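Long-range contact in uncharacterized protein (PDB 2A2L), which is of unknown function but belongs to the HbpS-like family and may bind or degrade haem: residues 34-39 with 53-58. Sequence-based numbering, arbitrary orientation.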
loop_
_atom_site.group_PDB
_atom_site.type_symbol
_atom_site.label_atom_id
_atom_site.label_comp_id
_atom_site.label_asym_id
_atom_site.label_seq_id
_atom_site.Cartn_x
_atom_site.Cartn_y
_atom_site.Cartn_z
ATOM N N ALA A 34 8.235 17.121 24.523
ATOM C CA ALA A 34 7.215 17.418 23.521
ATOM C C ALA A 34 6.657 16.140 22.903
ATOM O O ALA A 34 7.391 15.355 22.298
ATOM C CB ALA A 34 7.787 18.295 22.451
ATOM N N VAL A 35 5.350 15.939 23.045
ATOM C CA VAL A 35 4.723 14.716 22.555
ATOM C C VAL A 35 3.586 14.934 21.561
ATOM O O VAL A 35 2.974 15.993 21.540
ATOM C CB VAL A 35 4.264 13.805 23.706
ATOM C CG1 VAL A 35 5.443 13.437 24.609
ATOM C CG2 VAL A 35 3.143 14.436 24.483
ATOM N N VAL A 36 3.295 13.909 20.752
ATOM C CA VAL A 36 1.953 13.739 20.167
ATOM C C VAL A 36 0.944 13.034 21.103
ATOM O O VAL A 36 1.289 12.062 21.762
ATOM C CB VAL A 36 2.035 13.055 18.806
ATOM C CG1 VAL A 36 0.731 13.232 17.989
ATOM C CG2 VAL A 36 3.222 13.618 18.041
ATOM N N PHE A 37 -0.298 13.533 21.149
ATOM C CA PHE A 37 -1.394 12.889 21.888
ATOM C C PHE A 37 -2.507 12.536 20.929
ATOM O O PHE A 37 -2.893 13.349 20.073
ATOM C CB PHE A 37 -1.963 13.819 22.964
ATOM C CG PHE A 37 -3.076 13.201 23.809
ATOM C CD1 PHE A 37 -2.843 12.037 24.570
ATOM C CD2 PHE A 37 -4.340 13.810 23.876
ATOM C CE1 PHE A 37 -3.855 11.460 25.370
ATOM C CE2 PHE A 37 -5.379 13.260 24.681
ATOM C CZ PHE A 37 -5.135 12.082 25.435
ATOM N N SER A 38 -3.026 11.323 21.070
ATOM C CA SER A 38 -4.160 10.899 20.256
ATOM C C SER A 38 -5.215 10.275 21.118
ATOM O O SER A 38 -4.890 9.748 22.169
ATOM C CB SER A 38 -3.724 9.955 19.164
ATOM O OG SER A 38 -2.674 10.547 18.436
ATOM N N VAL A 39 -6.475 10.390 20.681
ATOM C CA VAL A 39 -7.614 9.707 21.291
ATOM C C VAL A 39 -8.487 9.165 20.190
ATOM O O VAL A 39 -8.837 9.882 19.261
ATOM C CB VAL A 39 -8.538 10.638 22.161
ATOM C CG1 VAL A 39 -9.654 9.796 22.846
ATOM C CG2 VAL A 39 -7.757 11.393 23.214
ATOM N N ASP A 53 4.926 21.275 19.037
ATOM C CA ASP A 53 5.632 21.813 17.891
ATOM C C ASP A 53 7.075 21.314 17.815
ATOM O O ASP A 53 7.678 21.340 16.743
ATOM C CB ASP A 53 5.601 23.333 17.958
ATOM C CG ASP A 53 4.178 23.890 17.924
ATOM O OD1 ASP A 53 3.555 23.825 16.844
ATOM O OD2 ASP A 53 3.697 24.387 18.968
ATOM N N GLU A 54 7.603 20.875 18.959
ATOM C CA GLU A 54 8.952 20.324 19.104
ATOM C C GLU A 54 8.965 18.783 19.066
ATOM O O GLU A 54 10.039 18.182 19.149
ATOM C CB GLU A 54 9.536 20.728 20.474
ATOM C CG GLU A 54 9.877 22.222 20.690
ATOM C CD GLU A 54 10.671 22.817 19.549
ATOM O OE1 GLU A 54 11.850 22.430 19.382
ATOM O OE2 GLU A 54 10.114 23.672 18.822
ATOM N N ALA A 55 7.789 18.150 18.973
ATOM C CA ALA A 55 7.702 16.685 18.915
ATOM C C ALA A 55 8.128 16.083 17.559
ATOM O O ALA A 55 8.118 16.771 16.522
ATOM C CB ALA A 55 6.309 16.220 19.303
ATOM N N PHE A 56 8.513 14.802 17.589
ATOM C CA PHE A 56 8.974 14.087 16.399
ATOM C C PHE A 56 7.775 13.935 15.480
ATOM O O PHE A 56 6.717 13.477 15.928
ATOM C CB PHE A 56 9.528 12.678 16.748
ATOM C CG PHE A 56 10.737 12.678 17.669
ATOM C CD1 PHE A 56 11.678 13.724 17.648
ATOM C CD2 PHE A 56 10.933 11.629 18.553
ATOM C CE1 PHE A 56 12.791 13.715 18.496
ATOM C CE2 PHE A 56 12.035 11.612 19.425
ATOM C CZ PHE A 56 12.963 12.664 19.399
ATOM N N VAL A 57 7.930 14.324 14.213
ATOM C CA VAL A 57 6.867 14.117 13.217
ATOM C C VAL A 57 6.580 12.626 13.009
ATOM O O VAL A 57 5.427 12.236 12.744
ATOM C CB VAL A 57 7.101 14.898 11.847
ATOM C CG1 VAL A 57 7.115 16.417 12.067
ATOM C CG2 VAL A 57 8.382 14.468 11.151
ATOM N N SER A 58 7.608 11.796 13.196
ATOM C CA SER A 58 7.448 10.342 13.252
ATOM C C SER A 58 6.430 9.874 14.270
ATOM O O SER A 58 5.898 8.781 14.150
ATOM C CB SER A 58 8.787 9.675 13.561
ATOM O OG SER A 58 9.744 10.640 13.942
HETATM O O HOH W 1 9.369 14.385 20.906
#
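Residues 34-39 run into and along the strand 36-41, and residues 53-58 form the loop that leads from strand 46-51 to helix 59-72. The two meet where the loop passes the start of the strand. A34 and A55 are the closest pair of the backbones, with their CA atoms 4.7 Å apart. The methyl groups of both point toward the other segment.

The tight part is the buried methyl of A55. Its CB sits against the A34 carbonyl, 3.3 Å from A34 O, and reaches over the peptide link to V35. V36 closes the same patch from the strand. Its CG1 is anti to the backbone N (chi1 -163°), which sets CG2 beside that N and 4.2 Å from A55 CB. V36 CG2 also approaches the carbonyl oxygen of F56. The A34 methyl lies against the loop backbone, with CB 3.5 Å from A55 N.

The other side is looser and wetter. A34 CB touches E54 CB at 3.6 Å, but the E54 chain bends at chi2 (-48°) and its exposed carboxylate end leads away. A water donates a hydrogen bond to A34 O, its oxygen 2.6 Å from that atom. The same water accepts only a weak, long bond from F56 N. It lies over the centre of one face of the F56 ring, 3.8 Å above the plane.

The contact packs the connection after edge strand 46-51 against the start of its neighbour 36-41, in the antiparallel sheet of this GAF-clan protein. Backbone hydrogen bonds of F37 with Q50 and V36 with S123 hold that strand from both sides. F56 and V57 also pack on S72 of a second subunit.

Methyl packing against backbone sets how close the loop comes. One water joins the two backbones, so shape holds the loop here more than direct polar bonds.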